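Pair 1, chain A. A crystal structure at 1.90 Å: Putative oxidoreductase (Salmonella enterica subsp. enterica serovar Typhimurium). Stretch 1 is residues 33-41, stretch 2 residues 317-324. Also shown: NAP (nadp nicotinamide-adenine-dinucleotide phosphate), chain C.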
# COMPACT_ATOMS: atom_id res chain seq x y z
N ASP A 33 -37.38 -11.32 6.06
CA ASP A 33 -38.18 -11.28 4.85
C ASP A 33 -37.55 -10.23 3.94
O ASP A 33 -37.59 -9.04 4.24
CB ASP A 33 -39.63 -10.91 5.17
CG ASP A 33 -40.31 -11.95 6.05
OD1 ASP A 33 -39.84 -13.11 6.08
OD2 ASP A 33 -41.31 -11.60 6.71
N VAL A 34 -36.95 -10.70 2.85
CA VAL A 34 -36.16 -9.85 1.96
C VAL A 34 -37.03 -9.04 1.02
O VAL A 34 -37.94 -9.58 0.39
CB VAL A 34 -35.17 -10.70 1.14
CG1 VAL A 34 -34.43 -9.84 0.13
CG2 VAL A 34 -34.19 -11.42 2.08
N HIS A 35 -36.75 -7.75 0.91
CA HIS A 35 -37.53 -6.89 0.03
C HIS A 35 -36.71 -6.40 -1.15
O HIS A 35 -37.26 -6.14 -2.22
CB HIS A 35 -38.12 -5.71 0.81
CG HIS A 35 -39.08 -6.14 1.88
ND1 HIS A 35 -39.12 -5.55 3.12
CD2 HIS A 35 -40.02 -7.11 1.89
CE1 HIS A 35 -40.05 -6.13 3.86
NE2 HIS A 35 -40.60 -7.09 3.14
N TRP A 36 -35.40 -6.29 -0.96
CA TRP A 36 -34.49 -5.86 -2.01
C TRP A 36 -33.19 -6.63 -1.94
O TRP A 36 -32.74 -7.03 -0.86
CB TRP A 36 -34.18 -4.37 -1.87
CG TRP A 36 -35.40 -3.52 -1.92
CD1 TRP A 36 -36.11 -3.04 -0.85
CD2 TRP A 36 -36.06 -3.04 -3.09
NE1 TRP A 36 -37.17 -2.29 -1.29
CE2 TRP A 36 -37.17 -2.28 -2.66
CE3 TRP A 36 -35.82 -3.17 -4.47
CZ2 TRP A 36 -38.04 -1.66 -3.56
CZ3 TRP A 36 -36.69 -2.56 -5.35
CH2 TRP A 36 -37.78 -1.81 -4.90
N SER A 37 -32.59 -6.86 -3.11
CA SER A 37 -31.21 -7.34 -3.18
C SER A 37 -30.52 -6.56 -4.30
O SER A 37 -31.04 -5.56 -4.78
CB SER A 37 -31.15 -8.85 -3.42
OG SER A 37 -29.81 -9.33 -3.35
N SER A 38 -29.33 -7.01 -4.71
CA SER A 38 -28.65 -6.39 -5.83
C SER A 38 -27.74 -7.39 -6.53
O SER A 38 -27.57 -8.51 -6.06
CB SER A 38 -27.85 -5.16 -5.38
OG SER A 38 -26.55 -5.50 -4.92
N LEU A 39 -27.20 -7.00 -7.67
CA LEU A 39 -26.21 -7.83 -8.35
C LEU A 39 -24.88 -7.10 -8.37
O LEU A 39 -24.77 -6.02 -8.96
CB LEU A 39 -26.63 -8.13 -9.78
CG LEU A 39 -27.91 -8.94 -9.95
CD1 LEU A 39 -28.17 -9.21 -11.44
CD2 LEU A 39 -27.80 -10.24 -9.17
N ASN A 40 -23.88 -7.70 -7.74
CA ASN A 40 -22.51 -7.21 -7.79
C ASN A 40 -21.71 -8.05 -8.76
O ASN A 40 -22.15 -9.11 -9.20
CB ASN A 40 -21.87 -7.29 -6.41
CG ASN A 40 -22.58 -6.43 -5.39
OD1 ASN A 40 -22.27 -5.25 -5.24
ND2 ASN A 40 -23.56 -7.02 -4.68
N TYR A 41 -20.51 -7.58 -9.10
CA TYR A 41 -19.62 -8.35 -9.95
C TYR A 41 -19.45 -9.76 -9.39
O TYR A 41 -19.49 -10.74 -10.13
CB TYR A 41 -18.26 -7.64 -10.09
CG TYR A 41 -17.36 -8.25 -11.14
CD1 TYR A 41 -16.33 -9.11 -10.78
CD2 TYR A 41 -17.56 -7.97 -12.49
CE1 TYR A 41 -15.51 -9.67 -11.74
CE2 TYR A 41 -16.74 -8.53 -13.45
CZ TYR A 41 -15.72 -9.38 -13.08
OH TYR A 41 -14.91 -9.94 -14.04
N GLY A 317 -23.60 1.45 -13.96
CA GLY A 317 -24.26 1.74 -12.70
C GLY A 317 -24.52 0.51 -11.86
O GLY A 317 -23.75 -0.45 -11.87
N ARG A 318 -25.62 0.53 -11.11
CA ARG A 318 -25.92 -0.51 -10.14
C ARG A 318 -27.19 -1.29 -10.51
O ARG A 318 -28.18 -0.71 -10.94
CB ARG A 318 -26.08 0.13 -8.76
CG ARG A 318 -24.77 0.68 -8.19
CD ARG A 318 -23.94 -0.43 -7.56
NE ARG A 318 -24.71 -1.10 -6.50
CZ ARG A 318 -24.87 -2.42 -6.41
NH1 ARG A 318 -24.27 -3.22 -7.29
NH2 ARG A 318 -25.60 -2.94 -5.44
N THR A 319 -27.14 -2.61 -10.34
CA THR A 319 -28.31 -3.44 -10.64
C THR A 319 -29.04 -3.77 -9.35
O THR A 319 -28.51 -4.46 -8.48
CB THR A 319 -27.91 -4.75 -11.35
OG1 THR A 319 -27.27 -4.44 -12.59
CG2 THR A 319 -29.15 -5.60 -11.64
N LEU A 320 -30.27 -3.26 -9.24
CA LEU A 320 -31.11 -3.41 -8.07
C LEU A 320 -32.15 -4.49 -8.32
O LEU A 320 -32.82 -4.50 -9.36
CB LEU A 320 -31.80 -2.08 -7.75
CG LEU A 320 -32.90 -2.12 -6.68
CD1 LEU A 320 -32.31 -2.31 -5.28
CD2 LEU A 320 -33.76 -0.85 -6.75
N VAL A 321 -32.30 -5.41 -7.37
CA VAL A 321 -33.23 -6.51 -7.54
C VAL A 321 -34.42 -6.39 -6.59
O VAL A 321 -34.26 -6.42 -5.38
CB VAL A 321 -32.54 -7.88 -7.37
CG1 VAL A 321 -33.52 -9.00 -7.60
CG2 VAL A 321 -31.35 -7.98 -8.34
N LYS A 322 -35.61 -6.21 -7.15
CA LYS A 322 -36.81 -6.13 -6.34
C LYS A 322 -37.25 -7.56 -6.03
O LYS A 322 -37.52 -8.34 -6.94
CB LYS A 322 -37.92 -5.38 -7.09
CG LYS A 322 -39.21 -5.21 -6.26
CD LYS A 322 -40.24 -4.40 -7.03
CE LYS A 322 -41.50 -4.17 -6.21
NZ LYS A 322 -41.22 -3.47 -4.93
N ILE A 323 -37.29 -7.89 -4.75
CA ILE A 323 -37.61 -9.25 -4.32
C ILE A 323 -39.05 -9.29 -3.83
O ILE A 323 -39.79 -10.22 -4.16
CB ILE A 323 -36.68 -9.72 -3.20
CG1 ILE A 323 -35.23 -9.81 -3.70
CG2 ILE A 323 -37.14 -11.06 -2.65
CD1 ILE A 323 -35.00 -10.94 -4.68
N LYS A 324 -39.44 -8.28 -3.07
CA LYS A 324 -40.82 -8.14 -2.60
C LYS A 324 -41.81 -8.26 -3.76
O LYS A 324 -41.60 -7.70 -4.84
CB LYS A 324 -41.01 -6.80 -1.89
CG LYS A 324 -40.60 -5.61 -2.75
CD LYS A 324 -40.34 -4.36 -1.92
CE LYS A 324 -41.62 -3.64 -1.57
NZ LYS A 324 -41.33 -2.38 -0.82
OXT LYS A 324 -42.85 -8.91 -3.64
PA NAP C . -18.69 -3.69 -12.39
O1A NAP C . -19.95 -2.95 -12.15
O2A NAP C . -18.72 -4.78 -13.38
O5B NAP C . -17.51 -2.66 -12.72
C5B NAP C . -16.33 -3.15 -13.28
C4B NAP C . -15.91 -2.10 -14.31
O4B NAP C . -14.62 -2.41 -14.76
C3B NAP C . -16.82 -2.10 -15.54
O3B NAP C . -17.87 -1.16 -15.39
C2B NAP C . -15.88 -1.68 -16.65
O2B NAP C . -15.88 -0.28 -16.68
C1B NAP C . -14.52 -2.14 -16.15
N9A NAP C . -14.08 -3.37 -16.81
C8A NAP C . -14.81 -4.52 -17.01
N7A NAP C . -14.01 -5.42 -17.63
C5A NAP C . -12.78 -4.88 -17.79
C6A NAP C . -11.61 -5.36 -18.35
N6A NAP C . -11.54 -6.58 -18.87
N1A NAP C . -10.50 -4.55 -18.38
C2A NAP C . -10.55 -3.28 -17.85
N3A NAP C . -11.72 -2.80 -17.30
C4A NAP C . -12.82 -3.59 -17.28
O3 NAP C . -18.18 -4.34 -11.00
PN NAP C . -18.34 -3.81 -9.50
O1N NAP C . -19.47 -4.50 -8.83
O2N NAP C . -18.33 -2.33 -9.57
O5D NAP C . -16.95 -4.35 -8.91
C5D NAP C . -15.75 -3.84 -9.43
C4D NAP C . -14.59 -4.73 -9.01
O4D NAP C . -14.45 -4.65 -7.62
C3D NAP C . -14.86 -6.19 -9.33
O3D NAP C . -13.65 -6.81 -9.71
C2D NAP C . -15.33 -6.77 -8.02
O2D NAP C . -15.00 -8.14 -7.90
C1D NAP C . -14.54 -5.93 -7.04
N1N NAP C . -15.15 -5.82 -5.71
C2N NAP C . -14.44 -6.30 -4.64
C3N NAP C . -14.94 -6.21 -3.35
C7N NAP C . -13.94 -6.26 -2.23
O7N NAP C . -14.30 -6.82 -0.99
N7N NAP C . -12.73 -5.77 -2.44
C4N NAP C . -16.18 -5.61 -3.15
C5N NAP C . -16.90 -5.12 -4.25
C6N NAP C . -16.36 -5.22 -5.53
P2B NAP C . -15.72 0.52 -18.09
O1X NAP C . -16.10 1.95 -17.82
O2X NAP C . -14.28 0.45 -18.55
O3X NAP C . -16.64 -0.12 -19.09
O HOH W 1 -39.18 -0.81 0.15
O HOH W 2 -24.83 -4.04 -10.71

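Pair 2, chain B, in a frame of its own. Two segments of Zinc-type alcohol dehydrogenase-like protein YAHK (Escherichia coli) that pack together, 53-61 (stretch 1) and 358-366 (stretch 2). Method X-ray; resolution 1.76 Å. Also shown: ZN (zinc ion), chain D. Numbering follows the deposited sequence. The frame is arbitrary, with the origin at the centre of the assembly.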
# COMPACT_ATOMS: atom_id res chain seq x y z
N GLU B 53 -33.77 -12.11 18.97
CA GLU B 53 -34.33 -11.11 19.86
C GLU B 53 -33.11 -10.29 20.26
O GLU B 53 -32.24 -10.77 20.99
CB GLU B 53 -34.94 -11.77 21.09
CG GLU B 53 -35.67 -10.82 22.03
CD GLU B 53 -36.93 -10.24 21.40
OE1 GLU B 53 -37.70 -11.01 20.78
OE2 GLU B 53 -37.15 -9.02 21.53
N ILE B 54 -33.03 -9.06 19.76
CA ILE B 54 -31.87 -8.21 20.04
C ILE B 54 -31.81 -7.70 21.48
O ILE B 54 -32.76 -7.10 21.99
CB ILE B 54 -31.84 -7.01 19.07
CG1 ILE B 54 -31.79 -7.53 17.63
CG2 ILE B 54 -30.61 -6.15 19.35
CD1 ILE B 54 -31.75 -6.43 16.58
N ALA B 55 -30.68 -7.95 22.13
CA ALA B 55 -30.50 -7.52 23.51
C ALA B 55 -29.79 -6.17 23.54
O ALA B 55 -30.20 -5.26 24.25
CB ALA B 55 -29.69 -8.55 24.28
N TYR B 56 -28.71 -6.05 22.75
CA TYR B 56 -27.95 -4.82 22.70
C TYR B 56 -27.44 -4.51 21.31
O TYR B 56 -27.26 -5.41 20.48
CB TYR B 56 -26.74 -4.89 23.65
CG TYR B 56 -27.10 -5.25 25.07
CD1 TYR B 56 -27.05 -6.58 25.50
CD2 TYR B 56 -27.55 -4.28 25.96
CE1 TYR B 56 -27.44 -6.92 26.80
CE2 TYR B 56 -27.94 -4.62 27.26
CZ TYR B 56 -27.88 -5.94 27.66
OH TYR B 56 -28.29 -6.28 28.93
N CYS B 57 -27.20 -3.23 21.04
CA CYS B 57 -26.67 -2.81 19.75
C CYS B 57 -25.69 -1.66 19.95
O CYS B 57 -26.05 -0.62 20.50
CB CYS B 57 -27.79 -2.38 18.81
SG CYS B 57 -27.20 -2.01 17.12
N GLY B 58 -24.45 -1.87 19.51
CA GLY B 58 -23.45 -0.83 19.64
C GLY B 58 -23.73 0.31 18.67
O GLY B 58 -24.35 0.11 17.63
N VAL B 59 -23.29 1.51 19.03
CA VAL B 59 -23.50 2.67 18.18
C VAL B 59 -22.20 2.97 17.45
O VAL B 59 -21.17 3.26 18.06
CB VAL B 59 -23.94 3.89 19.01
CG1 VAL B 59 -24.19 5.09 18.11
CG2 VAL B 59 -25.21 3.54 19.79
N CYS B 60 -22.25 2.88 16.12
CA CYS B 60 -21.08 3.09 15.27
C CYS B 60 -21.15 4.41 14.52
O CYS B 60 -22.24 4.92 14.25
CB CYS B 60 -20.97 1.94 14.25
SG CYS B 60 -19.58 2.07 13.10
N HIS B 61 -20.00 4.98 14.20
CA HIS B 61 -19.99 6.24 13.47
C HIS B 61 -20.68 6.08 12.12
O HIS B 61 -21.18 7.05 11.55
CB HIS B 61 -18.56 6.75 13.28
CG HIS B 61 -18.05 7.57 14.43
ND1 HIS B 61 -17.62 7.00 15.61
CD2 HIS B 61 -17.94 8.91 14.59
CE1 HIS B 61 -17.27 7.96 16.45
NE2 HIS B 61 -17.45 9.13 15.85
N TYR B 358 -15.60 3.57 25.60
CA TYR B 358 -15.26 4.20 24.33
C TYR B 358 -16.30 3.89 23.28
O TYR B 358 -16.13 4.23 22.10
CB TYR B 358 -13.90 3.70 23.84
CG TYR B 358 -12.76 4.17 24.69
CD1 TYR B 358 -12.42 3.51 25.87
CD2 TYR B 358 -12.07 5.33 24.35
CE1 TYR B 358 -11.42 4.00 26.69
CE2 TYR B 358 -11.06 5.83 25.17
CZ TYR B 358 -10.74 5.16 26.34
OH TYR B 358 -9.76 5.66 27.15
N ARG B 359 -17.38 3.25 23.70
CA ARG B 359 -18.44 2.86 22.78
C ARG B 359 -19.80 2.91 23.45
O ARG B 359 -19.97 2.40 24.55
CB ARG B 359 -18.17 1.44 22.28
CG ARG B 359 -17.87 1.30 20.80
CD ARG B 359 -19.12 1.50 19.96
NE ARG B 359 -18.92 1.12 18.56
CZ ARG B 359 -18.18 1.81 17.69
NH1 ARG B 359 -17.57 2.92 18.07
NH2 ARG B 359 -18.07 1.39 16.44
N PHE B 360 -20.76 3.53 22.78
CA PHE B 360 -22.11 3.57 23.32
C PHE B 360 -22.79 2.28 22.90
O PHE B 360 -22.58 1.80 21.78
CB PHE B 360 -22.91 4.75 22.76
CG PHE B 360 -22.55 6.08 23.35
CD1 PHE B 360 -21.90 7.04 22.59
CD2 PHE B 360 -22.86 6.37 24.67
CE1 PHE B 360 -21.56 8.28 23.13
CE2 PHE B 360 -22.53 7.60 25.23
CZ PHE B 360 -21.88 8.56 24.46
N VAL B 361 -23.59 1.70 23.79
CA VAL B 361 -24.32 0.48 23.48
C VAL B 361 -25.76 0.67 23.95
O VAL B 361 -26.01 0.98 25.11
CB VAL B 361 -23.71 -0.76 24.15
CG1 VAL B 361 -24.61 -1.98 23.93
CG2 VAL B 361 -22.34 -1.03 23.56
N ILE B 362 -26.69 0.48 23.02
CA ILE B 362 -28.11 0.62 23.31
C ILE B 362 -28.68 -0.61 24.02
O ILE B 362 -28.39 -1.75 23.66
CB ILE B 362 -28.91 0.81 22.00
CG1 ILE B 362 -28.44 2.07 21.29
CG2 ILE B 362 -30.40 0.87 22.31
CD1 ILE B 362 -28.77 2.09 19.81
N ASP B 363 -29.47 -0.35 25.06
CA ASP B 363 -30.14 -1.41 25.81
C ASP B 363 -31.46 -1.52 25.06
O ASP B 363 -32.39 -0.76 25.33
CB ASP B 363 -30.40 -0.94 27.24
CG ASP B 363 -30.94 -2.04 28.13
OD1 ASP B 363 -31.51 -3.02 27.61
OD2 ASP B 363 -30.81 -1.91 29.37
N ASN B 364 -31.53 -2.44 24.10
CA ASN B 364 -32.73 -2.58 23.28
C ASN B 364 -34.02 -2.87 24.03
O ASN B 364 -35.11 -2.66 23.49
CB ASN B 364 -32.50 -3.62 22.19
CG ASN B 364 -31.45 -3.18 21.19
OD1 ASN B 364 -30.30 -2.92 21.56
ND2 ASN B 364 -31.84 -3.08 19.92
N ARG B 365 -33.92 -3.35 25.26
CA ARG B 365 -35.11 -3.62 26.04
C ARG B 365 -35.86 -2.31 26.28
O ARG B 365 -37.09 -2.31 26.44
CB ARG B 365 -34.73 -4.28 27.37
CG ARG B 365 -35.81 -4.27 28.43
CD ARG B 365 -35.78 -2.98 29.24
NE ARG B 365 -34.50 -2.81 29.93
CZ ARG B 365 -34.16 -1.74 30.62
NH1 ARG B 365 -32.98 -1.68 31.22
NH2 ARG B 365 -35.00 -0.71 30.72
N THR B 366 -35.13 -1.20 26.27
CA THR B 366 -35.74 0.11 26.49
C THR B 366 -36.58 0.61 25.33
O THR B 366 -37.13 1.72 25.38
CB THR B 366 -34.68 1.18 26.82
OG1 THR B 366 -33.84 1.40 25.68
CG2 THR B 366 -33.82 0.73 28.00
ZN ZN D . -19.78 0.06 11.85
O HOH W 3 -31.67 -5.36 26.46
O HOH W 4 -30.10 -4.78 30.20
O HOH W 5 -20.39 4.73 20.27
O HOH W 6 -16.81 3.96 14.97
O HOH W 7 -18.90 0.66 9.83

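What backbone arrangement do the two pairs share? In each, two strands far apart in sequence run antiparallel, at 147° in pair 1 and 151° in pair 2, with axes approaching to 4.4 Å; the central residues superpose with an RMSD of 0.7 Å. Most of the ladder is shared. Ser A37 N donates to Val A321 O at 2.9 Å and Val A321 N to Ser A37 O at 2.9 Å; at the matching positions Cys B57 N reaches Ile B362 O at 3.2 Å and Ile B362 N reaches Cys B57 O at 2.8 Å. Leu A39 N to Thr A319 O (3.0 Å) and Val B59 N to Phe B360 O (2.9 Å) extend it, and at this end a water bridges the strands in each pair, from Leu A39 O to Thr A319 N in pair 1 and from Val B59 O to Phe B360 N in pair 2. One rung differs: His A35 O accepts from both Ile A323 N (3.1 Å) and Lys A324 N (3.2 Å), whereas the matched Ala B55 O accepts from Asn B364 N alone in the other stretch (3.1 Å).

What packs around Val A321 and Ile B362? Both pairs use a branched aliphatic residue from each strand. Leu A39 CG lies 3.9 Å from Val A321 CG2; in pair 2 the shorter Val B59 meets the longer Ile B362, CG2 to CD1 at 3.8 Å. Beside them, Leu A39 CD1 is 3.7 Å from Thr A319 CG2, and Val B59 CG2 is 3.9 Å from Phe B360 CB. Farther along, Ile A323 matches Asn B364, both pointing toward the other stretch. Ile A323 CG1 lies 3.9 Å from Val A34 CG1, whereas Asn B364 sets ND2 3.4 Å from Ile B54 CG2, so a polar side chain occupies nearly the same space.

What do the aromatic residues do on the other face? Trp A36 and Tyr B56 share the m rotamer, and their side-chain centres nearly coincide. Trp A36 reaches more of the other stretch: its CZ3 is 3.7 Å from Leu A320 CD2, and its NE1 and Lys A324 NZ both donate to one water. Tyr B56 instead packs CB 3.6 Å from Val B361 CG1, and its OH shares a water with Asp B363 OD2, the residue matched to Lys A322.

Where do the matched arginines differ? Arg A318 NH2 donates to Ser A38 OG at 2.8 Å, and Arg A318 NH1 makes a weak bond to Leu A39 O at 3.3 Å, both acceptors at the guanidinium edge. Ser A38 matches Gly B58, which offers no hydroxyl. Arg B359 instead lays one face of its guanidinium over Val B59 O and Cys B60 CA; Arg B359 NE is 3.1 Å from Val B59 O, but the angle is too poor for a hydrogen bond. The arginine therefore ties the strands directly in pair 1; in pair 2 it packs over the backbone of the other stretch and, from NH2, reaches His B61 ND1 through a water.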